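PDB 2NXW: indole-3-pyruvate decarboxylase from Azospirillum brasilense, which catalyses the thiamine diphosphate- and magnesium-dependent decarboxylation of indole-3-pyruvate to indole-3-acetaldehyde, a step in auxin biosynthesis. Local coordinates for residues Glu372-Met377 and Ile536-Pro541; Gly366-Gly371 and Arg514-Leu519; Arg381-Arg386 and Met408-Ala413; Thr273-Ala278 and Ser546-Arg551. All blocks are in the same frame, centred on the assembly; numbering follows the deposited sequence.

Interaction 1. Residues Glu372-Met377 and Ile536-Pro541; sequences EPIAPM and IEAMIP
Where strand 534-539 runs out at the C-terminal end of the strands of a six-stranded parallel sheet, I540 and P541 pack against I374, in the loop that leads into helix 376-388. The touching parts of the two segments run nearly perpendicular (102°), and their polar link is a single water that accepts from I374 N (2.9 Å) and donates to M539 O (2.7 Å). Beside it the carbonyl of I374 faces apolar carbon: P541 CD lies 3.4 Å from I374 O, and I540 CG2 lies 3.6 Å from the same oxygen. With CG1 beside the backbone N (chi1 -59°), I540 carries CG2 anti to that N, which sends this methyl between I374 O and the P376 ring, whose CD is 3.9 Å from I540 CG2. The CG1 branch of I374 extends to the strand, I374 CD1 lying 4.3 Å from A538 CB. P373 CB meets P541 CG at 4.4 Å, closing the exposed border with two proline rings. V513, L519 and I379 also pack on I374, while A375 takes the N-cap position and its N bonds to D378 OD2. The side chain of I540 is about 4 Å from that of N476, a magnesium ligand. The loop thus packs at the C-terminal end of a strand of the parallel sheet, the end at which thiamine diphosphate enzymes hold diphosphate and metal.

Interaction 2. Residues Gly366-Gly371 and Arg514-Leu519; sequences GLQADG and RTRAEL
D370 sets CG between its own backbone N and carbonyl carbon (chi1 56°), and R516 bends at chi3 (-71°); together these turns lay carboxylate and guanidinium side by side, pointing the same way. The grip is side-on: R516 NE donates to D370 OD1 at 3.0 Å, and R516 NH2 donates to D370 OD2 at 2.9 Å. OD2 uses its syn lone pair, whereas OD1 is met out of the carboxylate plane, since the two flat groups are turned 37° apart. Q368 CB rests over one guanidinium face, 3.6 Å from R516 NH2. L367 and R516 pass each other in opposite directions, L367 CD1 4.1 Å from R516 CD. The backbone adds a bond from A517 N to D370 O (2.9 Å), in the carbonyl plane on a lone pair. T515 and E518 form the capping box that starts this helix: E518 N donates to T515 OG1 at 3.1 Å, and T515 N returns a bond to E518 OE1. D370 OD1 also accepts from E372 N. A leucine in place of R516 would probably leave the D370 carboxylate without its charged mate, held on the OD1 side by E372 N and less fixed in its rotation. The loop thus offers a carbonyl to the N-terminal end of helix 516-528 and a carboxylate to R516, whose charge would be expected to stabilise the anion at this surface.

Interaction 3. Residues Arg381-Arg386 and Met408-Ala413; sequences RAVNDR and MDMIDA
The carboxamide of N384 meets the loop 408-413 with its polar edge, while I411 comes over one of its faces. N384 ND2 donates to D409 O at 2.9 Å, a straight bond that lies in both the amide plane and the carbonyl plane. N384 OD1 accepts from I411 N at 2.8 Å, this donor being tilted 27° from the amide carbonyl plane. Over the face, I411 CG1 sits 3.8 Å from N384 CG and 3.4 Å from N384 OD1, with I411 CD1 reaching on toward N384 CB at 4.0 Å. N384 places CG anti to its carbonyl carbon (chi1 -65°), which swings the amide off the helix flank to face the loop. One residue earlier, V383 CG2 touches M410 CE at 4.2 Å, the extended methionine crossing the valine at about a right angle. Replacing N384 by an alanine would probably leave I411 N and D409 O, in a largely buried contact, without the mates that hold them. ND2 has a second acceptor in P364 O, so the same amide also ties down the chain before helix 376-388. Beyond, L523 packs on V383, and I379 and I396 on M410. An asparagine that bonds the C=O of one residue and the N-H two further on imitates a neighbouring parallel strand, and here it docks helix 376-388 of the alpha/beta domain onto the loop between helix 402-407 and strand 415-416.

Interaction 4. Residues Thr273-Ala278 and Ser546-Arg551; sequences TYIGVA and SDTLAR
A278 O and the side chain of R551 join the loop 273-278, in the central domain, to the first turns of helix 547-558, which follows the last strand of the C-terminal alpha/beta domain. The carbonyl receives two nitrogens of one arginine, NE and NH2: R551 NE donates to A278 O at 3.0 Å, and R551 NH2 adds a weak bond to the same oxygen at 3.1 Å. Neither is straight, and NE approaches 46° out of the carbonyl plane rather than on a lone pair. The arginine bends at chi3 (-61°), folding its guanidinium back over its own helix, where T548 CA lies 3.7 Å from its plane. T548 supplies the apolar half. With OG1 beside the backbone N (chi1 -56°), T548 puts CG2 anti to that N; T548 CG2 sits 3.6 Å from A278 O and 3.9 Å from A278 CB, while I275 CD1 comes crosswise to within 4.1 Å of T548 CG2. With the methyl committed to the loop, T548 OG1 turns to D409 OD2, a weak hydrogen bond; F405 also packs on T548, and M408 on I275.

Further out, S546 is the N-cap of the helix: its OG accepts from L549 N at 3.0 Å and is bonded as well to D402 OD1. On the loop side, T273 OG1 bonds to T255 OG1 and Y274 OH to E288 OE2, anchoring the chain ahead of I275. Just after I275 the chain turns at G276, whose N stands 3.6 Å above the plane of the Y274 ring, over its centre.

Interactions 1, 2 and 3 gather about helix 376-388: the first at its start, the third on its flank, and the second on the loop before it. Interactions 1 and 2 are 9 Å apart between centres and are joined by E372 O and R516 N, 3.0 Å apart. D385 of interaction 3 reaches interaction 2, its OD1 2.8 Å from G366 N. Interaction 4 extends the cluster to the central domain, with M377 SD 3.4 Å from D547 N. Interaction 1 comes nearest the cofactor, the P376 side chain being about 7 Å from thiamine diphosphate; M410 and T548 side chains are each about 12 Å away.

Interaction 1. Residues Glu372-Met377 and Ile536-Pro541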
# COMPACT_ATOMS: atom_id res chain seq x y z
N GLU A 372 20.44 35.52 -39.55
CA GLU A 372 19.20 35.26 -38.83
C GLU A 372 19.44 34.50 -37.53
O GLU A 372 20.46 33.82 -37.39
CB GLU A 372 18.24 34.43 -39.69
CG GLU A 372 17.71 35.13 -40.93
CD GLU A 372 16.93 36.40 -40.60
OE1 GLU A 372 16.21 36.42 -39.58
OE2 GLU A 372 17.03 37.36 -41.39
N PRO A 373 18.52 34.61 -36.57
CA PRO A 373 18.68 33.89 -35.30
C PRO A 373 18.59 32.39 -35.54
O PRO A 373 18.18 31.93 -36.61
CB PRO A 373 17.54 34.43 -34.44
CG PRO A 373 16.52 34.90 -35.45
CD PRO A 373 17.38 35.54 -36.50
N ILE A 374 19.00 31.62 -34.54
CA ILE A 374 19.01 30.17 -34.64
C ILE A 374 17.73 29.53 -34.14
O ILE A 374 17.19 29.91 -33.10
CB ILE A 374 20.18 29.62 -33.81
CG1 ILE A 374 21.50 30.16 -34.36
CG2 ILE A 374 20.18 28.09 -33.81
CD1 ILE A 374 22.62 30.09 -33.33
N ALA A 375 17.25 28.54 -34.89
CA ALA A 375 16.07 27.77 -34.50
C ALA A 375 16.57 26.33 -34.35
O ALA A 375 17.60 25.97 -34.92
CB ALA A 375 14.99 27.85 -35.57
N PRO A 376 15.86 25.50 -33.58
CA PRO A 376 16.31 24.11 -33.43
C PRO A 376 16.56 23.40 -34.77
O PRO A 376 17.52 22.64 -34.91
CB PRO A 376 15.18 23.47 -32.63
CG PRO A 376 14.75 24.60 -31.73
CD PRO A 376 14.73 25.79 -32.68
N MET A 377 15.70 23.62 -35.76
CA MET A 377 15.91 22.94 -37.04
C MET A 377 17.21 23.36 -37.74
O MET A 377 17.75 22.60 -38.54
CB MET A 377 14.72 23.15 -37.97
CG MET A 377 13.43 22.49 -37.48
SD MET A 377 13.60 20.77 -36.94
CE MET A 377 13.72 19.93 -38.51
N ILE A 536 29.18 24.48 -27.58
CA ILE A 536 28.58 25.47 -28.46
C ILE A 536 27.26 25.88 -27.80
O ILE A 536 26.33 25.07 -27.73
CB ILE A 536 28.29 24.90 -29.87
CG1 ILE A 536 29.60 24.43 -30.52
CG2 ILE A 536 27.62 25.99 -30.74
CD1 ILE A 536 29.38 23.64 -31.81
N GLU A 537 27.20 27.11 -27.31
CA GLU A 537 26.01 27.62 -26.65
C GLU A 537 25.19 28.36 -27.71
O GLU A 537 25.51 29.50 -28.07
CB GLU A 537 26.41 28.57 -25.52
CG GLU A 537 25.21 29.14 -24.78
CD GLU A 537 25.59 30.21 -23.78
OE1 GLU A 537 26.68 30.80 -23.90
OE2 GLU A 537 24.76 30.46 -22.88
N ALA A 538 24.14 27.70 -28.19
CA ALA A 538 23.30 28.26 -29.25
C ALA A 538 22.12 29.00 -28.65
O ALA A 538 21.26 28.39 -28.03
CB ALA A 538 22.80 27.15 -30.16
N MET A 539 22.10 30.32 -28.84
CA MET A 539 20.99 31.13 -28.32
C MET A 539 19.78 30.93 -29.24
O MET A 539 19.89 31.06 -30.46
CB MET A 539 21.40 32.60 -28.27
CG MET A 539 22.72 32.85 -27.53
SD MET A 539 22.80 32.05 -25.88
CE MET A 539 21.60 33.06 -24.99
N ILE A 540 18.64 30.61 -28.65
CA ILE A 540 17.42 30.36 -29.41
C ILE A 540 16.28 31.15 -28.77
O ILE A 540 16.16 31.17 -27.55
CB ILE A 540 17.05 28.86 -29.34
CG1 ILE A 540 18.20 28.02 -29.92
CG2 ILE A 540 15.74 28.58 -30.10
CD1 ILE A 540 18.00 26.51 -29.72
N PRO A 541 15.44 31.82 -29.58
CA PRO A 541 14.35 32.57 -28.96
C PRO A 541 13.28 31.64 -28.36
O PRO A 541 13.11 30.50 -28.78
CB PRO A 541 13.76 33.37 -30.13
CG PRO A 541 14.86 33.43 -31.14
CD PRO A 541 15.52 32.07 -31.03
O HOH W 1 19.60 33.09 -32.15

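Interaction 2. Residues Gly366-Gly371 and Arg514-Leu519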
# COMPACT_ATOMS: atom_id res chain seq x y z
N GLY A 366 20.79 21.80 -45.73
CA GLY A 366 20.81 23.13 -46.31
C GLY A 366 20.71 24.28 -45.34
O GLY A 366 19.86 25.16 -45.49
N LEU A 367 21.58 24.30 -44.33
CA LEU A 367 21.58 25.39 -43.37
C LEU A 367 21.86 26.70 -44.09
O LEU A 367 22.81 26.78 -44.88
CB LEU A 367 22.66 25.17 -42.31
CG LEU A 367 22.97 26.38 -41.42
CD1 LEU A 367 21.83 26.61 -40.43
CD2 LEU A 367 24.28 26.15 -40.67
N GLN A 368 21.05 27.72 -43.83
CA GLN A 368 21.28 29.03 -44.43
C GLN A 368 22.19 29.77 -43.45
O GLN A 368 21.73 30.35 -42.47
CB GLN A 368 19.94 29.76 -44.60
CG GLN A 368 18.97 28.97 -45.47
CD GLN A 368 19.47 28.80 -46.89
OE1 GLN A 368 19.55 29.77 -47.65
NE2 GLN A 368 19.80 27.56 -47.26
N ALA A 369 23.49 29.74 -43.71
CA ALA A 369 24.46 30.38 -42.83
C ALA A 369 24.49 31.89 -42.96
O ALA A 369 25.42 32.45 -43.54
CB ALA A 369 25.85 29.79 -43.10
N ASP A 370 23.48 32.54 -42.40
CA ASP A 370 23.35 33.99 -42.49
C ASP A 370 23.18 34.68 -41.14
O ASP A 370 23.46 34.10 -40.09
CB ASP A 370 22.16 34.34 -43.39
CG ASP A 370 20.87 33.71 -42.90
OD1 ASP A 370 20.77 33.49 -41.67
OD2 ASP A 370 19.98 33.44 -43.73
N GLY A 371 22.71 35.93 -41.17
CA GLY A 371 22.55 36.68 -39.95
C GLY A 371 21.27 36.48 -39.15
O GLY A 371 21.04 37.19 -38.17
N ARG A 514 24.80 33.31 -31.89
CA ARG A 514 23.46 33.87 -32.04
C ARG A 514 22.89 33.80 -33.45
O ARG A 514 21.67 33.82 -33.63
CB ARG A 514 23.44 35.33 -31.57
CG ARG A 514 23.61 35.50 -30.08
CD ARG A 514 23.41 36.96 -29.66
NE ARG A 514 23.45 37.10 -28.21
CZ ARG A 514 22.44 36.79 -27.40
NH1 ARG A 514 21.31 36.33 -27.91
NH2 ARG A 514 22.58 36.93 -26.09
N THR A 515 23.75 33.75 -34.46
CA THR A 515 23.28 33.68 -35.84
C THR A 515 23.57 32.34 -36.48
O THR A 515 24.43 31.57 -36.01
CB THR A 515 23.91 34.77 -36.72
OG1 THR A 515 25.31 34.51 -36.86
CG2 THR A 515 23.72 36.14 -36.10
N ARG A 516 22.87 32.05 -37.57
CA ARG A 516 23.08 30.81 -38.27
C ARG A 516 24.50 30.71 -38.82
O ARG A 516 25.08 29.63 -38.83
CB ARG A 516 22.03 30.66 -39.37
CG ARG A 516 20.63 30.54 -38.78
CD ARG A 516 19.59 30.04 -39.77
NE ARG A 516 19.25 31.01 -40.80
CZ ARG A 516 18.13 30.97 -41.51
NH1 ARG A 516 17.24 30.01 -41.28
NH2 ARG A 516 17.90 31.87 -42.45
N ALA A 517 25.06 31.83 -39.25
CA ALA A 517 26.43 31.82 -39.77
C ALA A 517 27.40 31.48 -38.63
O ALA A 517 28.33 30.70 -38.82
CB ALA A 517 26.78 33.18 -40.38
N GLU A 518 27.17 32.05 -37.45
CA GLU A 518 28.03 31.76 -36.30
C GLU A 518 27.91 30.29 -35.91
O GLU A 518 28.90 29.66 -35.55
CB GLU A 518 27.67 32.66 -35.13
CG GLU A 518 28.02 34.12 -35.37
CD GLU A 518 27.46 35.05 -34.32
OE1 GLU A 518 26.58 34.64 -33.53
OE2 GLU A 518 27.89 36.22 -34.29
N LEU A 519 26.70 29.75 -35.97
CA LEU A 519 26.51 28.35 -35.65
C LEU A 519 27.30 27.45 -36.59
O LEU A 519 27.96 26.50 -36.16
CB LEU A 519 25.02 28.00 -35.73
CG LEU A 519 24.63 26.51 -35.72
CD1 LEU A 519 24.92 25.89 -34.36
CD2 LEU A 519 23.14 26.39 -36.05

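Interaction 3. Residues Arg381-Arg386 and Met408-Ala413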
# COMPACT_ATOMS: atom_id res chain seq x y z
N ARG A 381 20.06 20.97 -39.25
CA ARG A 381 20.63 21.13 -40.59
C ARG A 381 22.14 21.27 -40.54
O ARG A 381 22.83 20.74 -41.40
CB ARG A 381 20.03 22.35 -41.31
CG ARG A 381 18.58 22.18 -41.74
CD ARG A 381 18.04 23.47 -42.37
NE ARG A 381 16.60 23.61 -42.15
CZ ARG A 381 15.67 22.88 -42.76
NH1 ARG A 381 16.02 21.96 -43.65
NH2 ARG A 381 14.40 23.06 -42.46
N ALA A 382 22.66 21.97 -39.53
CA ALA A 382 24.11 22.16 -39.44
C ALA A 382 24.82 20.82 -39.27
O ALA A 382 25.81 20.53 -39.94
CB ALA A 382 24.46 23.08 -38.28
N VAL A 383 24.29 20.00 -38.37
CA VAL A 383 24.85 18.69 -38.10
C VAL A 383 24.74 17.80 -39.33
O VAL A 383 25.71 17.17 -39.74
CB VAL A 383 24.12 18.03 -36.89
CG1 VAL A 383 24.37 16.52 -36.83
CG2 VAL A 383 24.57 18.71 -35.59
N ASN A 384 23.56 17.78 -39.95
CA ASN A 384 23.34 16.93 -41.11
C ASN A 384 24.17 17.35 -42.32
O ASN A 384 24.63 16.49 -43.06
CB ASN A 384 21.86 16.90 -41.48
CG ASN A 384 21.01 16.24 -40.39
OD1 ASN A 384 21.53 15.51 -39.54
ND2 ASN A 384 19.70 16.48 -40.43
N ASP A 385 24.36 18.65 -42.52
CA ASP A 385 25.16 19.11 -43.65
C ASP A 385 26.59 18.59 -43.51
O ASP A 385 27.21 18.18 -44.50
CB ASP A 385 25.19 20.64 -43.74
CG ASP A 385 23.91 21.23 -44.32
OD1 ASP A 385 23.12 20.46 -44.92
OD2 ASP A 385 23.71 22.45 -44.17
N ARG A 386 27.13 18.58 -42.29
CA ARG A 386 28.49 18.09 -42.12
C ARG A 386 28.58 16.62 -42.50
O ARG A 386 29.53 16.21 -43.17
CB ARG A 386 28.96 18.27 -40.67
CG ARG A 386 29.50 19.65 -40.37
CD ARG A 386 30.27 19.65 -39.04
NE ARG A 386 31.36 18.67 -39.05
CZ ARG A 386 32.59 18.91 -39.48
NH1 ARG A 386 32.92 20.11 -39.95
NH2 ARG A 386 33.51 17.94 -39.45
N MET A 408 15.86 13.85 -33.08
CA MET A 408 15.13 12.87 -33.89
C MET A 408 15.36 13.15 -35.38
O MET A 408 15.22 12.25 -36.21
CB MET A 408 13.63 12.92 -33.59
CG MET A 408 13.23 12.46 -32.19
SD MET A 408 13.64 10.72 -31.90
CE MET A 408 12.49 9.90 -32.97
N ASP A 409 15.70 14.40 -35.71
CA ASP A 409 15.94 14.77 -37.10
C ASP A 409 17.42 14.94 -37.45
O ASP A 409 17.77 15.58 -38.44
CB ASP A 409 15.16 16.05 -37.45
CG ASP A 409 13.68 15.79 -37.60
OD1 ASP A 409 13.32 14.66 -38.00
OD2 ASP A 409 12.88 16.71 -37.33
N MET A 410 18.28 14.37 -36.62
CA MET A 410 19.72 14.42 -36.86
C MET A 410 20.24 13.06 -37.30
O MET A 410 19.83 12.04 -36.77
CB MET A 410 20.47 14.84 -35.60
CG MET A 410 20.38 16.31 -35.30
SD MET A 410 21.25 16.68 -33.76
CE MET A 410 20.91 18.43 -33.62
N ILE A 411 21.15 13.06 -38.28
CA ILE A 411 21.75 11.81 -38.74
C ILE A 411 22.76 11.41 -37.66
O ILE A 411 23.64 12.19 -37.31
CB ILE A 411 22.48 12.03 -40.07
CG1 ILE A 411 21.48 12.51 -41.12
CG2 ILE A 411 23.15 10.73 -40.51
CD1 ILE A 411 22.13 13.01 -42.40
N ASP A 412 22.63 10.20 -37.13
CA ASP A 412 23.53 9.75 -36.07
C ASP A 412 24.06 8.34 -36.26
O ASP A 412 23.70 7.65 -37.21
CB ASP A 412 22.80 9.82 -34.73
CG ASP A 412 21.60 8.90 -34.67
OD1 ASP A 412 21.74 7.69 -34.98
OD2 ASP A 412 20.51 9.38 -34.32
N ALA A 413 24.93 7.95 -35.34
CA ALA A 413 25.53 6.62 -35.28
C ALA A 413 25.00 6.07 -33.96
O ALA A 413 25.74 5.46 -33.17
CB ALA A 413 27.06 6.72 -35.25

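Interaction 4. Residues Thr273-Ala278 and Ser546-Arg551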
# COMPACT_ATOMS: atom_id res chain seq x y z
N THR A 273 10.36 4.95 -37.51
CA THR A 273 10.31 4.79 -36.07
C THR A 273 9.01 5.35 -35.52
O THR A 273 8.66 6.51 -35.75
CB THR A 273 11.49 5.52 -35.40
OG1 THR A 273 12.71 4.95 -35.86
CG2 THR A 273 11.41 5.41 -33.88
N TYR A 274 8.27 4.52 -34.80
CA TYR A 274 7.02 4.95 -34.19
C TYR A 274 7.34 5.66 -32.86
O TYR A 274 8.05 5.12 -32.02
CB TYR A 274 6.12 3.75 -33.90
CG TYR A 274 4.88 4.10 -33.11
CD1 TYR A 274 3.71 4.49 -33.75
CD2 TYR A 274 4.89 4.05 -31.72
CE1 TYR A 274 2.57 4.82 -33.01
CE2 TYR A 274 3.77 4.38 -30.98
CZ TYR A 274 2.61 4.77 -31.64
OH TYR A 274 1.49 5.07 -30.89
N ILE A 275 6.83 6.88 -32.69
CA ILE A 275 7.05 7.61 -31.44
C ILE A 275 5.78 8.32 -31.00
O ILE A 275 5.84 9.28 -30.22
CB ILE A 275 8.17 8.67 -31.56
CG1 ILE A 275 7.79 9.74 -32.60
CG2 ILE A 275 9.48 8.00 -31.93
CD1 ILE A 275 8.75 10.94 -32.63
N GLY A 276 4.64 7.86 -31.49
CA GLY A 276 3.38 8.49 -31.12
C GLY A 276 3.00 9.63 -32.05
O GLY A 276 3.50 9.74 -33.17
N VAL A 277 2.11 10.50 -31.58
CA VAL A 277 1.63 11.62 -32.38
C VAL A 277 2.71 12.53 -32.95
O VAL A 277 2.49 13.19 -33.96
CB VAL A 277 0.60 12.47 -31.58
CG1 VAL A 277 1.30 13.27 -30.50
CG2 VAL A 277 -0.16 13.38 -32.53
N ALA A 278 3.88 12.56 -32.31
CA ALA A 278 4.97 13.41 -32.78
C ALA A 278 5.67 12.89 -34.04
O ALA A 278 6.40 13.63 -34.70
CB ALA A 278 6.00 13.59 -31.66
N SER A 546 11.43 22.73 -32.46
CA SER A 546 11.81 21.80 -33.51
C SER A 546 10.50 21.38 -34.20
O SER A 546 9.43 21.50 -33.62
CB SER A 546 12.47 20.55 -32.92
OG SER A 546 11.56 19.80 -32.15
N ASP A 547 10.59 20.86 -35.42
CA ASP A 547 9.37 20.43 -36.10
C ASP A 547 8.69 19.27 -35.36
O ASP A 547 7.45 19.19 -35.29
CB ASP A 547 9.67 19.99 -37.54
CG ASP A 547 10.10 21.14 -38.44
OD1 ASP A 547 9.99 22.32 -38.04
OD2 ASP A 547 10.53 20.85 -39.57
N THR A 548 9.48 18.37 -34.79
CA THR A 548 8.90 17.24 -34.08
C THR A 548 8.19 17.69 -32.80
O THR A 548 7.11 17.18 -32.48
CB THR A 548 9.99 16.19 -33.77
OG1 THR A 548 10.63 15.81 -35.00
CG2 THR A 548 9.39 14.96 -33.11
N LEU A 549 8.76 18.65 -32.07
CA LEU A 549 8.08 19.11 -30.86
C LEU A 549 6.82 19.87 -31.28
O LEU A 549 5.79 19.74 -30.62
CB LEU A 549 8.99 20.00 -30.01
CG LEU A 549 8.33 20.57 -28.74
CD1 LEU A 549 7.76 19.44 -27.88
CD2 LEU A 549 9.35 21.38 -27.96
N ALA A 550 6.88 20.61 -32.37
CA ALA A 550 5.69 21.34 -32.82
C ALA A 550 4.57 20.35 -33.16
O ALA A 550 3.41 20.59 -32.83
CB ALA A 550 6.02 22.20 -34.02
N ARG A 551 4.91 19.23 -33.79
CA ARG A 551 3.89 18.24 -34.12
C ARG A 551 3.33 17.59 -32.86
O ARG A 551 2.14 17.28 -32.77
CB ARG A 551 4.45 17.15 -35.04
CG ARG A 551 4.75 17.62 -36.45
CD ARG A 551 4.87 16.44 -37.41
NE ARG A 551 5.95 15.52 -37.05
CZ ARG A 551 7.24 15.72 -37.31
NH1 ARG A 551 7.65 16.82 -37.94
NH2 ARG A 551 8.13 14.82 -36.92